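Local coordinates for protein beta-galactosidase/beta-glucuronidase (Faecalibacterium prausnitzii L2-6, PDB 6MVF) that probably hydrolyses beta-glucuronides as a family 2 glycoside hydrolase and binds flavin mononucleotide, at residues V299-D304 against I332-Y337; E315-D320 against Q338-F343; A321-E326 against N534-G539. One frame throughout, in Å; residues are numbered along the deposited sequence.

Contact 1 of 3, residues V299-D304 against I332-Y337; sequences VSRHQD and IRLAHY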
loop_
_atom_site.group_PDB
_atom_site.type_symbol
_atom_site.label_atom_id
_atom_site.label_comp_id
_atom_site.label_asym_id
_atom_site.label_seq_id
_atom_site.Cartn_x
_atom_site.Cartn_y
_atom_site.Cartn_z
ATOM N N VAL A 299 -26.735 -17.433 -10.072
ATOM C CA VAL A 299 -27.522 -16.726 -9.069
ATOM C C VAL A 299 -27.909 -15.360 -9.622
ATOM O O VAL A 299 -27.358 -14.882 -10.612
ATOM C CB VAL A 299 -26.740 -16.580 -7.725
ATOM C CG1 VAL A 299 -26.276 -17.921 -7.215
ATOM C CG2 VAL A 299 -25.532 -15.691 -7.893
ATOM N N SER A 300 -28.879 -14.735 -8.972
ATOM C CA SER A 300 -29.184 -13.326 -9.157
ATOM C C SER A 300 -28.616 -12.552 -7.983
ATOM O O SER A 300 -28.309 -13.128 -6.935
ATOM C CB SER A 300 -30.690 -13.103 -9.268
ATOM O OG SER A 300 -31.196 -13.730 -10.446
ATOM N N ARG A 301 -28.473 -11.237 -8.166
ATOM C CA ARG A 301 -27.847 -10.382 -7.161
ATOM C C ARG A 301 -28.487 -9.007 -7.215
ATOM O O ARG A 301 -28.480 -8.370 -8.270
ATOM C CB ARG A 301 -26.330 -10.285 -7.407
ATOM C CG ARG A 301 -25.535 -9.472 -6.376
ATOM C CD ARG A 301 -25.021 -8.143 -6.942
ATOM N NE ARG A 301 -24.305 -7.365 -5.931
ATOM C CZ ARG A 301 -23.803 -6.141 -6.121
ATOM N NH1 ARG A 301 -23.933 -5.527 -7.295
ATOM N NH2 ARG A 301 -23.147 -5.533 -5.138
ATOM N N HIS A 302 -29.042 -8.555 -6.089
ATOM C CA HIS A 302 -29.508 -7.182 -5.925
ATOM C C HIS A 302 -28.353 -6.301 -5.417
ATOM O O HIS A 302 -27.300 -6.806 -5.016
ATOM C CB HIS A 302 -30.702 -7.149 -4.975
ATOM C CG HIS A 302 -32.025 -7.117 -5.667
ATOM N ND1 HIS A 302 -32.364 -6.137 -6.574
ATOM C CD2 HIS A 302 -33.104 -7.929 -5.568
ATOM C CE1 HIS A 302 -33.588 -6.357 -7.021
ATOM N NE2 HIS A 302 -34.064 -7.434 -6.418
ATOM N N GLN A 303 -28.544 -4.965 -5.441
ATOM C CA GLN A 303 -27.426 -4.044 -5.204
ATOM C C GLN A 303 -27.448 -3.361 -3.819
ATOM O O GLN A 303 -26.968 -2.235 -3.661
ATOM C CB GLN A 303 -27.360 -3.003 -6.321
ATOM C CG GLN A 303 -28.409 -1.933 -6.267
ATOM C CD GLN A 303 -28.254 -0.901 -7.382
ATOM O OE1 GLN A 303 -27.224 -0.837 -8.046
ATOM N NE2 GLN A 303 -29.289 -0.086 -7.586
ATOM N N ASP A 304 -27.930 -4.038 -2.783
ATOM C CA ASP A 304 -28.038 -3.412 -1.479
ATOM C C ASP A 304 -27.268 -4.222 -0.441
ATOM O O ASP A 304 -26.838 -5.347 -0.695
ATOM C CB ASP A 304 -29.516 -3.225 -1.071
ATOM C CG ASP A 304 -30.308 -4.549 -0.973
ATOM O OD1 ASP A 304 -29.786 -5.631 -1.327
ATOM O OD2 ASP A 304 -31.475 -4.496 -0.530
ATOM N N ILE A 332 -24.299 -14.754 -13.506
ATOM C CA ILE A 332 -24.981 -13.872 -12.572
ATOM C C ILE A 332 -26.037 -13.095 -13.331
ATOM O O ILE A 332 -25.706 -12.353 -14.264
ATOM C CB ILE A 332 -24.038 -12.889 -11.877
ATOM C CG1 ILE A 332 -23.065 -13.607 -10.949
ATOM C CG2 ILE A 332 -24.881 -11.870 -11.102
ATOM C CD1 ILE A 332 -21.913 -12.709 -10.480
ATOM N N ARG A 333 -27.296 -13.228 -12.911
ATOM C CA ARG A 333 -28.360 -12.371 -13.413
ATOM C C ARG A 333 -28.409 -11.096 -12.570
ATOM O O ARG A 333 -28.701 -11.140 -11.366
ATOM C CB ARG A 333 -29.710 -13.087 -13.399
ATOM C CG ARG A 333 -30.842 -12.163 -13.802
ATOM C CD ARG A 333 -32.185 -12.849 -13.769
ATOM N NE ARG A 333 -33.256 -11.923 -14.122
ATOM C CZ ARG A 333 -34.461 -11.934 -13.564
ATOM N NH1 ARG A 333 -34.749 -12.823 -12.619
ATOM N NH2 ARG A 333 -35.371 -11.048 -13.943
ATOM N N LEU A 334 -28.122 -9.964 -13.202
ATOM C CA LEU A 334 -28.022 -8.691 -12.493
ATOM C C LEU A 334 -29.368 -7.961 -12.532
ATOM O O LEU A 334 -29.552 -6.929 -13.182
ATOM C CB LEU A 334 -26.890 -7.862 -13.085
ATOM C CG LEU A 334 -25.588 -8.377 -12.485
ATOM C CD1 LEU A 334 -24.398 -7.594 -12.977
ATOM C CD2 LEU A 334 -25.677 -8.347 -10.950
ATOM N N ALA A 335 -30.321 -8.519 -11.795
ATOM C CA ALA A 335 -31.665 -7.965 -11.758
ATOM C C ALA A 335 -31.714 -6.779 -10.787
ATOM O O ALA A 335 -30.856 -6.647 -9.916
ATOM C CB ALA A 335 -32.657 -9.064 -11.361
ATOM N N HIS A 336 -32.706 -5.889 -10.944
ATOM C CA HIS A 336 -33.676 -5.829 -12.052
ATOM C C HIS A 336 -33.451 -4.533 -12.813
ATOM O O HIS A 336 -34.402 -3.891 -13.245
ATOM C CB HIS A 336 -35.137 -5.830 -11.570
ATOM C CG HIS A 336 -35.657 -7.156 -11.102
ATOM N ND1 HIS A 336 -35.837 -8.234 -11.945
ATOM C CD2 HIS A 336 -36.098 -7.557 -9.883
ATOM C CE1 HIS A 336 -36.338 -9.249 -11.261
ATOM N NE2 HIS A 336 -36.505 -8.865 -10.007
ATOM N N TYR A 337 -32.198 -4.132 -12.954
ATOM C CA TYR A 337 -31.870 -2.780 -13.390
ATOM C C TYR A 337 -30.399 -2.786 -13.776
ATOM O O TYR A 337 -29.723 -3.815 -13.689
ATOM C CB TYR A 337 -32.177 -1.767 -12.285
ATOM C CG TYR A 337 -31.843 -2.336 -10.932
ATOM C CD1 TYR A 337 -30.515 -2.428 -10.503
ATOM C CD2 TYR A 337 -32.839 -2.813 -10.096
ATOM C CE1 TYR A 337 -30.199 -2.968 -9.264
ATOM C CE2 TYR A 337 -32.535 -3.365 -8.854
ATOM C CZ TYR A 337 -31.214 -3.441 -8.437
ATOM O OH TYR A 337 -30.903 -3.987 -7.204
#
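The rings of His302 and Tyr337 meet rim to rim, neither lying over the other, with their planes 32° apart. Tyr337 OH and CE2 sit at the imidazole edge. One face of the Tyr337 ring carries Ala335 O, off-centre, and Phe116 and His339 stack on this ring from outside the two segments. His336 approaches His302 obliquely, its CD2 4.0 Å from His302 CE1, and Ala335 CB rests on one face of the His336 ring. The same methyl lies over the centre of the Arg333 guanidinium, whose NH2 reaches Glu357 and Asn398.

Next to this cluster two parallel barrel strands run side by side. Arg333 N donates to Val299 O at 2.8 Å, and Arg301 N returns a bond of 3.2 Å to Arg333 O. Ser300 OG lies beside the Arg333 chain, 3.4 Å from Arg333 CB. Arg301 passes Leu334 CD2 because its chain runs out opposite the backbone N (chi1 -177°) and bends at chi2, which carries its guanidinium on to a salt bridge with Asp320. The strands belong to the first beta-alpha-beta crossover of the TIM barrel.

Tyr337 OH is gripped twice: a nearly straight bond (173°) joins it to His302 ND1 at 2.7 Å, and Gln303 N donates to it at 3.1 Å. The Gln303 amide carbon CD also lies 3.4 Å from Tyr337 CE1, while the amide oxygen pairs with Arg161. Two bonds on one buried hydroxyl tie the turns after both strands together and should hold the His302 imidazole in a defined rotation.

Contact 2 of 3, residues E315-D320 against Q338-F343; sequences EDHYQD and QHSQDF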
loop_
_atom_site.group_PDB
_atom_site.type_symbol
_atom_site.label_atom_id
_atom_site.label_comp_id
_atom_site.label_asym_id
_atom_site.label_seq_id
_atom_site.Cartn_x
_atom_site.Cartn_y
_atom_site.Cartn_z
ATOM N N GLU A 315 -15.470 -1.800 -2.860
ATOM C CA GLU A 315 -15.144 -3.006 -2.104
ATOM C C GLU A 315 -16.375 -3.858 -1.882
ATOM O O GLU A 315 -16.287 -5.093 -1.862
ATOM C CB GLU A 315 -14.521 -2.666 -0.749
ATOM C CG GLU A 315 -13.195 -1.979 -0.812
ATOM C CD GLU A 315 -13.325 -0.484 -1.053
ATOM O OE1 GLU A 315 -14.368 0.116 -0.667
ATOM O OE2 GLU A 315 -12.373 0.092 -1.632
ATOM N N ASP A 316 -17.533 -3.223 -1.694
ATOM C CA ASP A 316 -18.765 -3.992 -1.554
ATOM C C ASP A 316 -19.026 -4.823 -2.802
ATOM O O ASP A 316 -19.352 -6.011 -2.711
ATOM C CB ASP A 316 -19.952 -3.071 -1.272
ATOM C CG ASP A 316 -19.839 -2.369 0.071
ATOM O OD1 ASP A 316 -19.380 -2.996 1.057
ATOM O OD2 ASP A 316 -20.201 -1.168 0.139
ATOM N N HIS A 317 -18.868 -4.217 -3.976
ATOM C CA HIS A 317 -19.209 -4.914 -5.208
ATOM C C HIS A 317 -18.284 -6.101 -5.437
ATOM O O HIS A 317 -18.750 -7.215 -5.713
ATOM C CB HIS A 317 -19.160 -3.948 -6.392
ATOM C CG HIS A 317 -20.187 -2.863 -6.323
ATOM N ND1 HIS A 317 -21.534 -3.124 -6.163
ATOM C CD2 HIS A 317 -20.068 -1.515 -6.405
ATOM C CE1 HIS A 317 -22.199 -1.982 -6.152
ATOM N NE2 HIS A 317 -21.334 -0.991 -6.297
ATOM N N TYR A 318 -16.969 -5.885 -5.305
ATOM C CA TYR A 318 -16.006 -6.969 -5.488
ATOM C C TYR A 318 -16.156 -8.037 -4.418
ATOM O O TYR A 318 -15.932 -9.218 -4.692
ATOM C CB TYR A 318 -14.576 -6.411 -5.521
ATOM C CG TYR A 318 -14.177 -5.891 -6.896
ATOM C CD1 TYR A 318 -14.582 -4.635 -7.340
ATOM C CD2 TYR A 318 -13.415 -6.664 -7.758
ATOM C CE1 TYR A 318 -14.217 -4.155 -8.604
ATOM C CE2 TYR A 318 -13.052 -6.200 -9.028
ATOM C CZ TYR A 318 -13.453 -4.950 -9.444
ATOM O OH TYR A 318 -13.099 -4.498 -10.699
ATOM N N GLN A 319 -16.558 -7.664 -3.207
ATOM C CA GLN A 319 -16.788 -8.681 -2.188
ATOM C C GLN A 319 -17.954 -9.584 -2.580
ATOM O O GLN A 319 -17.869 -10.815 -2.466
ATOM C CB GLN A 319 -17.036 -8.027 -0.833
ATOM C CG GLN A 319 -17.134 -9.035 0.303
ATOM C CD GLN A 319 -17.884 -8.514 1.531
ATOM O OE1 GLN A 319 -18.416 -7.395 1.539
ATOM N NE2 GLN A 319 -17.936 -9.333 2.573
ATOM N N ASP A 320 -19.060 -8.986 -3.035
ATOM C CA ASP A 320 -20.150 -9.774 -3.610
ATOM C C ASP A 320 -19.641 -10.724 -4.692
ATOM O O ASP A 320 -19.926 -11.925 -4.668
ATOM C CB ASP A 320 -21.220 -8.851 -4.191
ATOM C CG ASP A 320 -22.143 -8.272 -3.125
ATOM O OD1 ASP A 320 -21.959 -8.571 -1.908
ATOM O OD2 ASP A 320 -23.060 -7.513 -3.523
ATOM N N GLN A 338 -29.911 -1.640 -14.218
ATOM C CA GLN A 338 -28.491 -1.505 -14.506
ATOM C C GLN A 338 -27.710 -1.455 -13.194
ATOM O O GLN A 338 -28.114 -0.774 -12.245
ATOM C CB GLN A 338 -28.254 -0.251 -15.340
ATOM C CG GLN A 338 -26.821 0.114 -15.539
ATOM C CD GLN A 338 -26.680 1.202 -16.576
ATOM O OE1 GLN A 338 -27.506 1.321 -17.481
ATOM N NE2 GLN A 338 -25.641 2.012 -16.446
ATOM N N HIS A 339 -26.629 -2.228 -13.110
ATOM C CA HIS A 339 -25.832 -2.237 -11.894
ATOM C C HIS A 339 -24.654 -1.253 -12.000
ATOM O O HIS A 339 -24.534 -0.464 -12.945
ATOM C CB HIS A 339 -25.367 -3.660 -11.581
ATOM C CG HIS A 339 -26.381 -4.481 -10.843
ATOM N ND1 HIS A 339 -26.148 -4.999 -9.587
ATOM C CD2 HIS A 339 -27.635 -4.866 -11.180
ATOM C CE1 HIS A 339 -27.212 -5.672 -9.186
ATOM N NE2 HIS A 339 -28.127 -5.605 -10.133
ATOM N N SER A 340 -23.793 -1.274 -10.984
ATOM C CA SER A 340 -22.635 -0.391 -10.959
ATOM C C SER A 340 -21.594 -0.820 -11.986
ATOM O O SER A 340 -21.353 -2.013 -12.199
ATOM C CB SER A 340 -22.013 -0.407 -9.571
ATOM O OG SER A 340 -20.712 0.150 -9.591
ATOM N N GLN A 341 -20.942 0.160 -12.608
ATOM C CA GLN A 341 -19.778 -0.175 -13.414
ATOM C C GLN A 341 -18.804 -1.040 -12.625
ATOM O O GLN A 341 -18.236 -1.996 -13.164
ATOM C CB GLN A 341 -19.110 1.092 -13.932
ATOM C CG GLN A 341 -19.883 1.756 -15.086
ATOM C CD GLN A 341 -20.328 0.747 -16.126
ATOM O OE1 GLN A 341 -19.499 0.088 -16.759
ATOM N NE2 GLN A 341 -21.651 0.590 -16.279
ATOM N N ASP A 342 -18.668 -0.778 -11.327
ATOM C CA ASP A 342 -17.823 -1.629 -10.496
ATOM C C ASP A 342 -18.235 -3.094 -10.586
ATOM O O ASP A 342 -17.372 -3.980 -10.708
ATOM C CB ASP A 342 -17.845 -1.160 -9.036
ATOM C CG ASP A 342 -17.149 0.197 -8.828
ATOM O OD1 ASP A 342 -16.419 0.667 -9.743
ATOM O OD2 ASP A 342 -17.348 0.795 -7.739
ATOM N N PHE A 343 -19.543 -3.388 -10.536
ATOM C CA PHE A 343 -19.873 -4.810 -10.517
ATOM C C PHE A 343 -19.698 -5.446 -11.889
ATOM O O PHE A 343 -19.267 -6.602 -11.973
ATOM C CB PHE A 343 -21.285 -5.084 -9.976
ATOM C CG PHE A 343 -21.499 -6.540 -9.601
ATOM C CD1 PHE A 343 -21.196 -6.997 -8.318
ATOM C CD2 PHE A 343 -21.927 -7.468 -10.544
ATOM C CE1 PHE A 343 -21.346 -8.344 -7.971
ATOM C CE2 PHE A 343 -22.086 -8.821 -10.193
ATOM C CZ PHE A 343 -21.788 -9.254 -8.905
HETATM O O HOH W 1 -14.067 -1.403 -11.234
#
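Two neighbouring helices of the TIM barrel shell, 314-327 and 341-350, come together where the second begins, and His317 fills the join. Ser340 is the N-cap of helix 341-350: its OG accepts from Asp342 N at 2.8 Å. The cap holds OG on the helix end, while Ser340 CB lies over one face of the His317 ring, 3.4 Å from His317 NE2. On the same side of the ring plane, but obliquely, Asp342 CB comes within 3.5 Å of His317 CD2. The two side chains cross at about a right angle, with the imidazole and carboxylate planes 63° apart.

Phe343 closes the inner side. Placing CG opposite the backbone N (chi1 -164°) sends its ring towards helix 314-327, where CD1 lies 3.6 Å from His317 O, and Asp320 CB meets the ring at its edge, 3.8 Å from Phe343 CE1. The ring also touches Ile332 and Leu334 of strand 331-334, linking the helix pair to the barrel wall. At the outer side Tyr318 CE1 passes 3.8 Å from Asp342 O. A water near the plane of the tyrosine ring donates to Tyr318 OH at 3.3 Å and weakly to Asp342 OD1; the hydroxyl has a firmer partner in Glu349.

No direct hydrogen bond joins the two segments, so van der Waals packing does the work. Polar ends look to other partners: His317 ND1 accepts from NH2 of Arg301, the arginine that also holds Asp320, and Asp320 OD1 pairs with Arg561. Accepting an N-H at ND1 would favour an imidazole with its proton on NE2, and its two arginine partners probably keep the buried Asp320 ionised.

Contact 3 of 3, residues A321-E326 against N534-G539; sequences AQIIKE and NMFDFG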
loop_
_atom_site.group_PDB
_atom_site.type_symbol
_atom_site.label_atom_id
_atom_site.label_comp_id
_atom_site.label_asym_id
_atom_site.label_seq_id
_atom_site.Cartn_x
_atom_site.Cartn_y
_atom_site.Cartn_z
ATOM N N ALA A 321 -18.867 -10.193 -5.643
ATOM C CA ALA A 321 -18.396 -10.999 -6.756
ATOM C C ALA A 321 -17.538 -12.158 -6.272
ATOM O O ALA A 321 -17.697 -13.291 -6.739
ATOM C CB ALA A 321 -17.631 -10.121 -7.735
ATOM N N GLN A 322 -16.652 -11.902 -5.305
ATOM C CA GLN A 322 -15.782 -12.959 -4.799
ATOM C C GLN A 322 -16.568 -14.029 -4.050
ATOM O O GLN A 322 -16.283 -15.225 -4.190
ATOM C CB GLN A 322 -14.687 -12.361 -3.916
ATOM C CG GLN A 322 -13.409 -12.094 -4.693
ATOM C CD GLN A 322 -12.807 -10.703 -4.455
ATOM O OE1 GLN A 322 -12.910 -10.139 -3.351
ATOM N NE2 GLN A 322 -12.167 -10.140 -5.500
ATOM N N ILE A 323 -17.555 -13.634 -3.251
ATOM C CA ILE A 323 -18.376 -14.642 -2.589
ATOM C C ILE A 323 -19.073 -15.525 -3.621
ATOM O O ILE A 323 -19.085 -16.761 -3.502
ATOM C CB ILE A 323 -19.374 -13.977 -1.630
ATOM C CG1 ILE A 323 -18.619 -13.407 -0.433
ATOM C CG2 ILE A 323 -20.396 -14.993 -1.178
ATOM C CD1 ILE A 323 -19.415 -12.414 0.415
ATOM N N ILE A 324 -19.600 -14.912 -4.687
ATOM C CA ILE A 324 -20.281 -15.702 -5.708
ATOM C C ILE A 324 -19.295 -16.591 -6.464
ATOM O O ILE A 324 -19.638 -17.725 -6.833
ATOM C CB ILE A 324 -21.074 -14.774 -6.640
ATOM C CG1 ILE A 324 -22.181 -14.076 -5.833
ATOM C CG2 ILE A 324 -21.664 -15.566 -7.813
ATOM C CD1 ILE A 324 -22.660 -12.787 -6.449
ATOM N N LYS A 325 -18.054 -16.118 -6.678
ATOM C CA LYS A 325 -17.016 -16.954 -7.279
ATOM C C LYS A 325 -16.691 -18.170 -6.415
ATOM O O LYS A 325 -16.568 -19.287 -6.930
ATOM C CB LYS A 325 -15.746 -16.141 -7.535
ATOM C CG LYS A 325 -14.704 -16.875 -8.394
ATOM C CD LYS A 325 -15.128 -16.824 -9.857
ATOM C CE LYS A 325 -14.216 -17.608 -10.742
ATOM N NZ LYS A 325 -14.772 -17.668 -12.099
ATOM N N GLU A 326 -16.537 -17.977 -5.100
ATOM C CA GLU A 326 -16.249 -19.108 -4.213
ATOM C C GLU A 326 -17.366 -20.143 -4.234
ATOM O O GLU A 326 -17.125 -21.334 -3.986
ATOM C CB GLU A 326 -16.048 -18.614 -2.776
ATOM C CG GLU A 326 -14.813 -17.758 -2.551
ATOM C CD GLU A 326 -14.894 -16.908 -1.272
ATOM O OE1 GLU A 326 -13.987 -16.044 -1.064
ATOM O OE2 GLU A 326 -15.863 -17.106 -0.485
ATOM N N ASN A 534 -32.327 -15.773 -4.297
ATOM C CA ASN A 534 -31.386 -14.768 -4.790
ATOM C C ASN A 534 -30.053 -15.104 -4.065
ATOM O O ASN A 534 -30.053 -15.932 -3.152
ATOM C CB ASN A 534 -31.928 -13.344 -4.480
ATOM C CG ASN A 534 -31.038 -12.216 -4.996
ATOM O OD1 ASN A 534 -29.993 -11.924 -4.424
ATOM N ND2 ASN A 534 -31.481 -11.545 -6.057
ATOM N N MET A 535 -28.923 -14.504 -4.471
ATOM C CA MET A 535 -27.659 -14.793 -3.792
ATOM C C MET A 535 -27.700 -14.350 -2.339
ATOM O O MET A 535 -27.241 -15.073 -1.442
ATOM C CB MET A 535 -26.486 -14.100 -4.495
ATOM C CG MET A 535 -25.136 -14.422 -3.886
ATOM S SD MET A 535 -24.613 -16.161 -4.012
ATOM C CE MET A 535 -23.158 -16.168 -2.965
ATOM N N PHE A 536 -28.218 -13.147 -2.098
ATOM C CA PHE A 536 -28.270 -12.544 -0.781
ATOM C C PHE A 536 -29.707 -12.168 -0.477
ATOM O O PHE A 536 -30.431 -11.728 -1.377
ATOM C CB PHE A 536 -27.409 -11.277 -0.697
ATOM C CG PHE A 536 -26.021 -11.454 -1.187
ATOM C CD1 PHE A 536 -25.075 -12.129 -0.412
ATOM C CD2 PHE A 536 -25.644 -10.945 -2.413
ATOM C CE1 PHE A 536 -23.770 -12.297 -0.870
ATOM C CE2 PHE A 536 -24.332 -11.108 -2.887
ATOM C CZ PHE A 536 -23.398 -11.787 -2.123
ATOM N N ASP A 537 -30.117 -12.348 0.789
ATOM C CA ASP A 537 -31.246 -11.598 1.312
ATOM C C ASP A 537 -31.125 -10.138 0.867
ATOM O O ASP A 537 -30.022 -9.593 0.760
ATOM C CB ASP A 537 -31.279 -11.680 2.840
ATOM C CG ASP A 537 -31.205 -13.131 3.394
ATOM O OD1 ASP A 537 -31.733 -14.083 2.787
ATOM O OD2 ASP A 537 -30.618 -13.309 4.490
ATOM N N PHE A 538 -32.252 -9.496 0.573
ATOM C CA PHE A 538 -32.209 -8.103 0.134
ATOM C C PHE A 538 -33.408 -7.370 0.726
ATOM O O PHE A 538 -34.345 -7.999 1.235
ATOM C CB PHE A 538 -32.153 -7.998 -1.407
ATOM C CG PHE A 538 -33.331 -8.643 -2.126
ATOM C CD1 PHE A 538 -33.316 -9.982 -2.455
ATOM C CD2 PHE A 538 -34.438 -7.899 -2.485
ATOM C CE1 PHE A 538 -34.378 -10.571 -3.113
ATOM C CE2 PHE A 538 -35.488 -8.480 -3.160
ATOM C CZ PHE A 538 -35.462 -9.816 -3.470
ATOM N N GLY A 539 -33.386 -6.040 0.649
ATOM C CA GLY A 539 -34.389 -5.218 1.316
ATOM C C GLY A 539 -35.668 -5.003 0.511
ATOM O O GLY A 539 -35.623 -4.604 -0.658
#
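Ile324 and Met535 slide past each other in opposite directions, Ile324 CG1 lying 3.6 Å from Met535 CG and 3.7 Å from Met535 SD. Ile323 instead crosses the methionine obliquely: its branch methyl CG2 touches the terminal Met535 CE at 3.5 Å. The thioether chain leaves with CG opposite the backbone N (chi1 -177°) and then bends at chi2 (65°), which sets CE against both isoleucines. Within the loop, Met535 CG stands over the centre of one face of the Phe536 ring. That ring takes Ile323 CG2 at CE1 and Ile324 CD1 at CE2, each at 4.3 Å and from an oblique direction.

All four side chains are buried where helix 314-327, the first of the TIM barrel, faces the loop that leaves the barrel's last strand, 529-532. The loop is shaped by an Asx turn: Phe536 N donates to Asn534 OD1 at 3.2 Å, in the carbonyl plane and on a lone pair. A cis peptide precedes Asn534. Val299 of the first barrel strand touches both Ile324 and Met535, and Arg561 makes a cation-pi contact with the Phe536 ring.

Overall arrangement
From the N terminus, strand 292-300 ends in 299-304, helix 314-327 supplies first 315-320 and then 321-326, and strand 331-334 leads through 332-337 into 338-343. Contact 1 closes the 27-residue loop of the crossover, and contact 2 a 17-residue loop from its helix to the start of the next. Contact 3 spans 207 residues, bringing the chain after strand 529-532 back to the first helix. Every pair of contacts crosses, none nesting in another. Arg301 links contacts 1 and 2. A bond between Ser300 O and Met535 N bridges contacts 1 and 3, tying the end of the first barrel strand to the loop that follows the last.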